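Local coordinates for protein MmoQ Response regulator (Methylococcus capsulatus, PDB 3LJX) that is a response regulator, represented here by a piece containing its HDOD domain, and as a whole probably condenses two GTP molecules into cyclic di-GMP, at residues Pro154-Tyr157 with Ser158-Leu161; Asp2-Met6 with His7-Leu11; Glu134-Thr137 with Leu138-Ala142. All blocks are in the same frame, centred on the assembly; numbering follows the deposited sequence.

Contact 1: residues Pro154-Tyr157 with Ser158-Leu161; sequences PEEY and SECL
L161 reaches back one helical turn and lays its branched end over a face of the Y157 ring. Its CG sits 4.1 Å from the ring centroid and 18° off the normal, a CH-pi contact. The overlap is displaced toward the rim: L161 CD1 meets Y157 CD2 at 3.8 Å, while L161 CD2 lies 3.9 Å from Y157 CZ. With CG anti to the backbone N (chi1 -160°), the tyrosine ring stands out from the helix and leans toward the later turn, where the leucine can cover it. C160 CB comes to Y157 CD1 obliquely, at 4.1 Å.

At the start of the helix the carbonyl oxygen P154 O accepts two hydrogen bonds, from S158 N at 3.0 Å and from S158 OG at 3.1 Å, the two donors arriving from opposite faces of the carbonyl plane. S158 OG is also hydrogen-bonded to A103 N. On another side of the helix, E156 OE1 and E159 OE1 come within 4.4 Å; R176 probably eases their repulsion, through a salt bridge to E159 and a long, weak ion pair with E156.

Farther out, E173 holds the Y157 hydroxyl by a hydrogen bond. C160 packs on L169 and L172 of helix 166-177, and Y157 on L149 and A150 of helix 144-152.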
ATOM      1  N   PRO A 154       0.616 -19.620  -1.821  1.00 27.15           N
ATOM      2  CA  PRO A 154       1.395 -19.431  -3.051  1.00 32.68           C
ATOM      3  C   PRO A 154       0.924 -20.329  -4.192  1.00 40.14           C
ATOM      4  O   PRO A 154       0.797 -19.850  -5.326  1.00 47.11           O
ATOM      5  CB  PRO A 154       2.821 -19.817  -2.634  1.00 31.70           C
ATOM      6  CG  PRO A 154       2.831 -19.782  -1.155  1.00 28.71           C
ATOM      7  CD  PRO A 154       1.444 -20.043  -0.684  1.00 24.53           C
ATOM      8  N   GLU A 155       0.668 -21.606  -3.902  1.00 33.82           N
ATOM      9  CA  GLU A 155       0.274 -22.557  -4.945  1.00 34.50           C
ATOM     10  C   GLU A 155      -1.185 -22.397  -5.343  1.00 30.54           C
ATOM     11  O   GLU A 155      -1.526 -22.459  -6.528  1.00 29.47           O
ATOM     12  CB  GLU A 155       0.546 -24.009  -4.523  1.00 38.62           C
ATOM     13  CG  GLU A 155       2.016 -24.325  -4.285  1.00 51.71           C
ATOM     14  CD  GLU A 155       2.856 -24.230  -5.550  1.00 63.04           C
ATOM     15  OE1 GLU A 155       2.311 -24.467  -6.650  1.00 69.99           O
ATOM     16  OE2 GLU A 155       4.063 -23.922  -5.442  1.00 64.79           O
ATOM     17  N   GLU A 156      -2.059 -22.207  -4.365  1.00 28.08           N
ATOM     18  CA  GLU A 156      -3.458 -21.979  -4.708  1.00 33.97           C
ATOM     19  C   GLU A 156      -3.599 -20.680  -5.486  1.00 32.04           C
ATOM     20  O   GLU A 156      -4.328 -20.618  -6.476  1.00 32.75           O
ATOM     21  CB  GLU A 156      -4.338 -21.949  -3.465  1.00 38.86           C
ATOM     22  CG  GLU A 156      -4.659 -23.328  -2.930  1.00 45.74           C
ATOM     23  CD  GLU A 156      -5.958 -23.892  -3.477  1.00 44.88           C
ATOM     24  OE1 GLU A 156      -6.757 -23.137  -4.070  1.00 47.18           O
ATOM     25  OE2 GLU A 156      -6.186 -25.099  -3.298  1.00 44.88           O
ATOM     26  N   TYR A 157      -2.884 -19.647  -5.055  1.00 26.30           N
ATOM     27  CA  TYR A 157      -3.044 -18.349  -5.688  1.00 30.84           C
ATOM     28  C   TYR A 157      -2.452 -18.354  -7.096  1.00 30.37           C
ATOM     29  O   TYR A 157      -2.978 -17.688  -7.975  1.00 30.82           O
ATOM     30  CB  TYR A 157      -2.469 -17.217  -4.832  1.00 28.44           C
ATOM     31  CG  TYR A 157      -3.017 -15.848  -5.184  1.00 29.20           C
ATOM     32  CD1 TYR A 157      -4.390 -15.630  -5.287  1.00 33.46           C
ATOM     33  CD2 TYR A 157      -2.167 -14.770  -5.400  1.00 26.32           C
ATOM     34  CE1 TYR A 157      -4.899 -14.373  -5.597  1.00 26.18           C
ATOM     35  CE2 TYR A 157      -2.663 -13.507  -5.708  1.00 29.14           C
ATOM     36  CZ  TYR A 157      -4.033 -13.316  -5.808  1.00 30.18           C
ATOM     37  OH  TYR A 157      -4.533 -12.059  -6.120  1.00 33.44           O
ATOM     38  N   SER A 158      -1.388 -19.124  -7.323  1.00 33.16           N
ATOM     39  CA  SER A 158      -0.880 -19.302  -8.699  1.00 35.91           C
ATOM     40  C   SER A 158      -1.941 -19.878  -9.633  1.00 42.55           C
ATOM     41  O   SER A 158      -2.078 -19.427 -10.767  1.00 49.55           O
ATOM     42  CB  SER A 158       0.373 -20.170  -8.747  1.00 31.97           C
ATOM     43  OG  SER A 158       1.518 -19.433  -8.357  1.00 32.26           O
ATOM     44  N   GLU A 159      -2.700 -20.863  -9.162  1.00 39.93           N
ATOM     45  CA  GLU A 159      -3.842 -21.343  -9.935  1.00 43.82           C
ATOM     46  C   GLU A 159      -4.789 -20.187 -10.290  1.00 42.56           C
ATOM     47  O   GLU A 159      -5.122 -19.983 -11.460  1.00 40.80           O
ATOM     48  CB  GLU A 159      -4.620 -22.420  -9.183  1.00 47.14           C
ATOM     49  CG  GLU A 159      -3.877 -23.718  -8.955  1.00 63.18           C
ATOM     50  CD  GLU A 159      -4.720 -24.734  -8.174  1.00 75.56           C
ATOM     51  OE1 GLU A 159      -5.967 -24.587  -8.162  1.00 77.59           O
ATOM     52  OE2 GLU A 159      -4.139 -25.672  -7.575  1.00 78.37           O
ATOM     53  N   CYS A 160      -5.233 -19.436  -9.287  1.00 35.86           N
ATOM     54  CA  CYS A 160      -6.154 -18.334  -9.552  1.00 31.41           C
ATOM     55  C   CYS A 160      -5.570 -17.356 -10.571  1.00 30.58           C
ATOM     56  O   CYS A 160      -6.236 -16.957 -11.520  1.00 29.49           O
ATOM     57  CB  CYS A 160      -6.497 -17.597  -8.263  1.00 33.57           C
ATOM     58  SG  CYS A 160      -7.289 -18.634  -7.019  1.00 37.59           S
ATOM     59  N   LEU A 161      -4.311 -16.989 -10.381  1.00 32.39           N
ATOM     60  CA  LEU A 161      -3.684 -15.988 -11.232  1.00 35.28           C
ATOM     61  C   LEU A 161      -3.563 -16.454 -12.680  1.00 36.04           C
ATOM     62  O   LEU A 161      -3.660 -15.653 -13.603  1.00 32.41           O
ATOM     63  CB  LEU A 161      -2.311 -15.600 -10.674  1.00 34.60           C
ATOM     64  CG  LEU A 161      -2.358 -14.766  -9.388  1.00 29.16           C
ATOM     65  CD1 LEU A 161      -0.954 -14.425  -8.934  1.00 26.81           C
ATOM     66  CD2 LEU A 161      -3.175 -13.499  -9.584  1.00 26.34           C
TER

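Contact 2: residues Asp2-Met6 with His7-Leu11; sequences DRWNM and HKPML
W4 and P9 meet where the N-terminal chain doubles back on itself, 2-6 and 7-11 running nearly opposite ways (158°) without forming regular strands. From W4 CB the side chain leaves with CG anti to the backbone N (chi1 179°), which swings the indole across to the returning chain. On the six-membered ring, CE3 comes first and meets L11 CD1 at 3.6 Å. The next atom, W4 CZ3, is 3.8 Å from the same methyl and starts to pass beneath the proline. At the far side W4 CH2 and CZ2 are each 3.6 Å from P9 CB. That carbon stands over the ring face, 18° off the normal, in a CH-pi contact offset toward the rim. W153 adds an edge-to-face partner from outside the loop, and L149 and A152 of helix 144-152 also touch the indole. With an alanine in place of W4, P9 and L11 would probably face a gap and W153 would lose its aromatic mate.

Beyond the indole, D2 OD2 comes to 3.5 Å from L11 CA and is hydrogen-bonded to C12 N and S14 OG. Between the two runs of chain a single water is held by three backbone groups: it donates to R3 O at 2.8 Å and to M10 O at 3.2 Å, and accepts from N5 N at 2.8 Å. N5 O lies close to P9 N, which has no hydrogen to give, and no clear direct hydrogen bond joins the two runs; apolar packing of proline and leucine on the indole and the water bridge between peptide groups do the joining.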
ATOM      1  N   ASP A   2       2.915 -16.506   9.277  1.00 33.09           N
ATOM      2  CA  ASP A   2       1.680 -16.159   9.970  1.00 29.57           C
ATOM      3  C   ASP A   2       0.637 -17.246   9.734  1.00 29.13           C
ATOM      4  O   ASP A   2       0.502 -17.762   8.618  1.00 31.11           O
ATOM      5  CB  ASP A   2       1.134 -14.819   9.453  1.00 31.38           C
ATOM      6  CG  ASP A   2       2.092 -13.661   9.684  1.00 39.88           C
ATOM      7  OD1 ASP A   2       2.539 -13.465  10.835  1.00 46.77           O
ATOM      8  OD2 ASP A   2       2.387 -12.934   8.714  1.00 37.06           O
ATOM      9  N   ARG A   3      -0.116 -17.587  10.772  1.00 24.79           N
ATOM     10  CA  ARG A   3      -1.271 -18.456  10.596  1.00 23.10           C
ATOM     11  C   ARG A   3      -2.318 -17.769   9.716  1.00 28.11           C
ATOM     12  O   ARG A   3      -2.433 -16.536   9.714  1.00 26.88           O
ATOM     13  CB  ARG A   3      -1.884 -18.817  11.947  1.00 23.93           C
ATOM     14  CG  ARG A   3      -1.130 -19.876  12.671  1.00 27.52           C
ATOM     15  CD  ARG A   3      -1.664 -20.078  14.074  1.00 29.50           C
ATOM     16  NE  ARG A   3      -0.866 -21.082  14.770  1.00 25.19           N
ATOM     17  CZ  ARG A   3      -0.895 -21.286  16.080  1.00 23.39           C
ATOM     18  NH1 ARG A   3      -1.690 -20.556  16.856  1.00 16.15           N
ATOM     19  NH2 ARG A   3      -0.120 -22.218  16.610  1.00 24.60           N
ATOM     20  N   TRP A   4      -3.054 -18.573   8.950  1.00 24.98           N
ATOM     21  CA  TRP A   4      -4.213 -18.092   8.225  1.00 24.57           C
ATOM     22  C   TRP A   4      -5.483 -18.413   8.996  1.00 26.60           C
ATOM     23  O   TRP A   4      -5.895 -19.572   9.096  1.00 30.09           O
ATOM     24  CB  TRP A   4      -4.291 -18.702   6.829  1.00 26.67           C
ATOM     25  CG  TRP A   4      -5.502 -18.227   6.070  1.00 27.45           C
ATOM     26  CD1 TRP A   4      -6.769 -18.747   6.135  1.00 26.21           C
ATOM     27  CD2 TRP A   4      -5.567 -17.126   5.146  1.00 26.71           C
ATOM     28  NE1 TRP A   4      -7.609 -18.052   5.295  1.00 30.60           N
ATOM     29  CE2 TRP A   4      -6.899 -17.052   4.675  1.00 31.46           C
ATOM     30  CE3 TRP A   4      -4.629 -16.198   4.666  1.00 23.57           C
ATOM     31  CZ2 TRP A   4      -7.319 -16.086   3.744  1.00 28.85           C
ATOM     32  CZ3 TRP A   4      -5.045 -15.241   3.744  1.00 23.45           C
ATOM     33  CH2 TRP A   4      -6.379 -15.189   3.297  1.00 24.59           C
ATOM     34  N   ASN A   5      -6.085 -17.375   9.556  1.00 26.71           N
ATOM     35  CA  ASN A   5      -7.322 -17.496  10.303  1.00 28.27           C
ATOM     36  C   ASN A   5      -8.481 -17.247   9.349  1.00 28.82           C
ATOM     37  O   ASN A   5      -8.635 -16.137   8.811  1.00 26.11           O
ATOM     38  CB  ASN A   5      -7.348 -16.452  11.410  1.00 25.24           C
ATOM     39  CG  ASN A   5      -8.526 -16.628  12.338  1.00 30.71           C
ATOM     40  OD1 ASN A   5      -8.357 -17.043  13.494  1.00 35.50           O
ATOM     41  ND2 ASN A   5      -9.736 -16.313  11.847  1.00 22.93           N
HETATM   42  N   MSE A   6      -9.296 -18.271   9.131  1.00 27.72           N
HETATM   43  CA  MSE A   6     -10.328 -18.212   8.090  1.00 28.18           C
HETATM   44  C   MSE A   6     -11.352 -17.116   8.361  1.00 28.49           C
HETATM   45  O   MSE A   6     -11.768 -16.393   7.454  1.00 27.79           O
HETATM   46  CB  MSE A   6     -11.019 -19.561   7.969  1.00 33.58           C
HETATM   47  CG  MSE A   6     -12.392 -19.501   7.329  1.00 43.28           C
HETATM   48 SE   MSE A   6     -13.251 -21.250   7.324  1.00142.03          SE
HETATM   49  CE  MSE A   6     -15.053 -20.715   6.812  1.00288.58           C
ATOM     50  N   HIS A   7     -11.735 -16.974   9.621  1.00 23.60           N
ATOM     51  CA  HIS A   7     -12.693 -15.950   9.978  1.00 26.16           C
ATOM     52  C   HIS A   7     -12.108 -14.556   9.843  1.00 30.73           C
ATOM     53  O   HIS A   7     -12.788 -13.634   9.373  1.00 30.74           O
ATOM     54  CB  HIS A   7     -13.182 -16.145  11.406  1.00 27.79           C
ATOM     55  CG  HIS A   7     -14.261 -15.192  11.796  1.00 36.01           C
ATOM     56  ND1 HIS A   7     -14.129 -14.305  12.841  1.00 42.46           N
ATOM     57  CD2 HIS A   7     -15.487 -14.974  11.265  1.00 35.92           C
ATOM     58  CE1 HIS A   7     -15.235 -13.593  12.950  1.00 40.59           C
ATOM     59  NE2 HIS A   7     -16.074 -13.976  12.004  1.00 40.51           N
ATOM     60  N   LYS A   8     -10.859 -14.396  10.279  1.00 27.63           N
ATOM     61  CA  LYS A   8     -10.204 -13.098  10.223  1.00 30.55           C
ATOM     62  C   LYS A   8      -8.761 -13.212   9.708  1.00 30.70           C
ATOM     63  O   LYS A   8      -7.801 -13.134  10.480  1.00 26.60           O
ATOM     64  CB  LYS A   8     -10.252 -12.408  11.584  1.00 34.88           C
ATOM     65  CG  LYS A   8      -9.780 -10.978  11.514  1.00 43.88           C
ATOM     66  CD  LYS A   8      -9.697 -10.312  12.876  1.00 53.65           C
ATOM     67  CE  LYS A   8      -9.210  -8.870  12.723  1.00 55.99           C
ATOM     68  NZ  LYS A   8      -9.226  -8.120  14.006  1.00 57.74           N
ATOM     69  N   PRO A   9      -8.615 -13.417   8.391  1.00 27.85           N
ATOM     70  CA  PRO A   9      -7.309 -13.571   7.735  1.00 27.68           C
ATOM     71  C   PRO A   9      -6.413 -12.378   8.034  1.00 27.80           C
ATOM     72  O   PRO A   9      -6.860 -11.241   7.951  1.00 27.22           O
ATOM     73  CB  PRO A   9      -7.657 -13.586   6.247  1.00 27.89           C
ATOM     74  CG  PRO A   9      -9.118 -13.968   6.190  1.00 32.34           C
ATOM     75  CD  PRO A   9      -9.742 -13.442   7.439  1.00 24.53           C
HETATM   76  N   MSE A  10      -5.155 -12.634   8.360  1.00 28.75           N
HETATM   77  CA  MSE A  10      -4.275 -11.568   8.783  1.00 28.07           C
HETATM   78  C   MSE A  10      -2.807 -11.977   8.642  1.00 29.37           C
HETATM   79  O   MSE A  10      -2.322 -12.823   9.392  1.00 29.03           O
HETATM   80  CB  MSE A  10      -4.612 -11.227  10.230  1.00 36.33           C
HETATM   81  CG  MSE A  10      -3.695 -10.246  10.867  1.00 44.96           C
HETATM   82 SE   MSE A  10      -3.837  -8.479  10.111  1.00416.45          SE
HETATM   83  CE  MSE A  10      -1.983  -8.016  10.395  1.00 30.64           C
ATOM     84  N   LEU A  11      -2.104 -11.390   7.671  1.00 28.79           N
ATOM     85  CA  LEU A  11      -0.653 -11.579   7.548  1.00 29.76           C
ATOM     86  C   LEU A  11       0.030 -10.240   7.723  1.00 34.21           C
ATOM     87  O   LEU A  11      -0.450  -9.214   7.236  1.00 32.72           O
ATOM     88  CB  LEU A  11      -0.251 -12.158   6.181  1.00 28.50           C
ATOM     89  CG  LEU A  11      -0.538 -13.634   5.908  1.00 36.23           C
ATOM     90  CD1 LEU A  11      -2.043 -13.841   5.691  1.00 38.44           C
ATOM     91  CD2 LEU A  11       0.265 -14.146   4.714  1.00 32.90           C
TER
HETATM   92  O   HOH W   1      -4.698 -14.937   9.896  1.00 18.57           O

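Contact 3: residues Glu134-Thr137 with Leu138-Ala142; sequences EAFT and LGLLA
T137 and L141 run alongside each other in the same direction, one turn apart on the alpha-helix 132-141 of the HDOD domain. This is the tight part. T137 CG2 touches L141 CD2 at 3.7 Å, and the same leucine methyl is 3.5 Å from T137 O, so it touches both the threonine methyl and its carbonyl oxygen. The threonine splits its two branches: CG2 lies anti to the backbone N and faces L141, while OG1 stays beside that N (chi1 -55°) and has K133 O of the preceding turn and A69 O of a loop as hydrogen-bond acceptors, which must share its one proton. L54 and P47 of helix 47-58 pack against T137 and L141 respectively.

The other flank is looser within the helix. The F136 ring approaches L140 CB only obliquely, with F136 CE1 at 4.4 Å, and spends its surface on A117 and Q121 of helix 106-125, while L140 turns to P47 and T50. E134, partly exposed, leads its carboxylate away from the following turn.

The backbone bonds loosen only at the last turn. L140 N bonds F136 O at 2.8 Å, but L141 N reaches T137 O at 3.1 Å with a bent N-H...O angle of 137°. One residue on, A142 N makes a weak bond to G139 O at 3.3 Å, and that oxygen also accepts a hydrogen bond from R116 NE.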
ATOM      1  N   GLU A 134       0.828  10.963   4.659  1.00 26.73           N
ATOM      2  CA  GLU A 134      -0.109   9.900   5.021  1.00 21.86           C
ATOM      3  C   GLU A 134      -0.729   9.306   3.752  1.00 24.98           C
ATOM      4  O   GLU A 134      -0.984   8.093   3.677  1.00 21.62           O
ATOM      5  CB  GLU A 134      -1.187  10.431   5.975  1.00 18.84           C
ATOM      6  CG  GLU A 134      -0.603  10.959   7.303  1.00 25.94           C
ATOM      7  CD  GLU A 134      -1.673  11.484   8.270  1.00 29.72           C
ATOM      8  OE1 GLU A 134      -2.770  11.869   7.811  1.00 28.06           O
ATOM      9  OE2 GLU A 134      -1.417  11.506   9.498  1.00 26.95           O
ATOM     10  N   ALA A 135      -0.964  10.166   2.754  1.00 19.58           N
ATOM     11  CA  ALA A 135      -1.507   9.720   1.477  1.00 21.11           C
ATOM     12  C   ALA A 135      -0.506   8.810   0.769  1.00 21.72           C
ATOM     13  O   ALA A 135      -0.889   7.801   0.171  1.00 16.89           O
ATOM     14  CB  ALA A 135      -1.873  10.928   0.586  1.00 20.97           C
ATOM     15  N   PHE A 136       0.776   9.170   0.836  1.00 22.36           N
ATOM     16  CA  PHE A 136       1.823   8.354   0.224  1.00 25.63           C
ATOM     17  C   PHE A 136       1.684   6.917   0.712  1.00 26.58           C
ATOM     18  O   PHE A 136       1.649   5.963  -0.070  1.00 20.71           O
ATOM     19  CB  PHE A 136       3.199   8.882   0.616  1.00 22.29           C
ATOM     20  CG  PHE A 136       4.326   8.016   0.153  1.00 26.13           C
ATOM     21  CD1 PHE A 136       4.628   6.831   0.822  1.00 26.67           C
ATOM     22  CD2 PHE A 136       5.095   8.379  -0.949  1.00 26.72           C
ATOM     23  CE1 PHE A 136       5.679   6.020   0.399  1.00 25.22           C
ATOM     24  CE2 PHE A 136       6.140   7.569  -1.384  1.00 28.22           C
ATOM     25  CZ  PHE A 136       6.437   6.389  -0.704  1.00 25.19           C
ATOM     26  N   THR A 137       1.588   6.794   2.029  1.00 22.77           N
ATOM     27  CA  THR A 137       1.499   5.512   2.691  1.00 21.41           C
ATOM     28  C   THR A 137       0.277   4.733   2.244  1.00 23.61           C
ATOM     29  O   THR A 137       0.368   3.536   1.954  1.00 20.98           O
ATOM     30  CB  THR A 137       1.473   5.695   4.221  1.00 23.99           C
ATOM     31  OG1 THR A 137       2.621   6.453   4.617  1.00 29.96           O
ATOM     32  CG2 THR A 137       1.511   4.351   4.926  1.00 23.55           C
ATOM     33  N   LEU A 138      -0.873   5.395   2.174  1.00 26.11           N
ATOM     34  CA  LEU A 138      -2.069   4.701   1.691  1.00 24.22           C
ATOM     35  C   LEU A 138      -1.901   4.230   0.241  1.00 26.07           C
ATOM     36  O   LEU A 138      -2.336   3.129  -0.122  1.00 21.51           O
ATOM     37  CB  LEU A 138      -3.305   5.572   1.816  1.00 21.96           C
ATOM     38  CG  LEU A 138      -4.581   4.835   1.412  1.00 29.59           C
ATOM     39  CD1 LEU A 138      -4.711   3.511   2.164  1.00 23.56           C
ATOM     40  CD2 LEU A 138      -5.814   5.714   1.638  1.00 33.30           C
ATOM     41  N   GLY A 139      -1.259   5.056  -0.581  1.00 26.39           N
ATOM     42  CA  GLY A 139      -0.996   4.688  -1.959  1.00 26.08           C
ATOM     43  C   GLY A 139      -0.105   3.454  -2.005  1.00 23.51           C
ATOM     44  O   GLY A 139      -0.379   2.491  -2.723  1.00 20.82           O
ATOM     45  N   LEU A 140       0.964   3.477  -1.217  1.00 22.61           N
ATOM     46  CA  LEU A 140       1.869   2.341  -1.123  1.00 26.20           C
ATOM     47  C   LEU A 140       1.126   1.034  -0.825  1.00 28.57           C
ATOM     48  O   LEU A 140       1.424  -0.022  -1.416  1.00 27.29           O
ATOM     49  CB  LEU A 140       2.903   2.600  -0.028  1.00 24.66           C
ATOM     50  CG  LEU A 140       4.014   1.571   0.149  1.00 25.01           C
ATOM     51  CD1 LEU A 140       5.006   1.649  -1.018  1.00 20.08           C
ATOM     52  CD2 LEU A 140       4.739   1.774   1.488  1.00 25.62           C
ATOM     53  N   LEU A 141       0.150   1.119   0.077  1.00 24.08           N
ATOM     54  CA  LEU A 141      -0.487  -0.063   0.665  1.00 22.70           C
ATOM     55  C   LEU A 141      -1.818  -0.428   0.007  1.00 24.90           C
ATOM     56  O   LEU A 141      -2.429  -1.427   0.371  1.00 22.33           O
ATOM     57  CB  LEU A 141      -0.725   0.179   2.157  1.00 19.19           C
ATOM     58  CG  LEU A 141       0.305  -0.223   3.222  1.00 27.12           C
ATOM     59  CD1 LEU A 141       1.662  -0.677   2.652  1.00 20.97           C
ATOM     60  CD2 LEU A 141       0.464   0.866   4.286  1.00 22.19           C
ATOM     61  N   ALA A 142      -2.253   0.379  -0.960  1.00 25.10           N
ATOM     62  CA  ALA A 142      -3.596   0.279  -1.555  1.00 23.87           C
ATOM     63  C   ALA A 142      -4.047  -1.114  -2.034  1.00 25.36           C
ATOM     64  O   ALA A 142      -5.254  -1.369  -2.180  1.00 23.01           O
ATOM     65  CB  ALA A 142      -3.738   1.301  -2.695  1.00 24.94           C
TER

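How the contacts relate
Along the chain the order is contact 2, contact 3, contact 1, and none touches another. Contacts 1 and 2 are nearer neighbours, their centres about 17 Å apart; contact 3 lies deep, about 5 Å from the chain centre, with its own centre about 26 Å from contact 1 and 23 Å from contact 2. Helix 144-152 links the outer pair, since Y157 and W4 both pack on L149. Helix 181-191 likewise receives P9 from contact 2 and L138 from contact 3. Through these two helices the N-terminal loop is laid against the all-helical body to which contacts 1 and 3 belong.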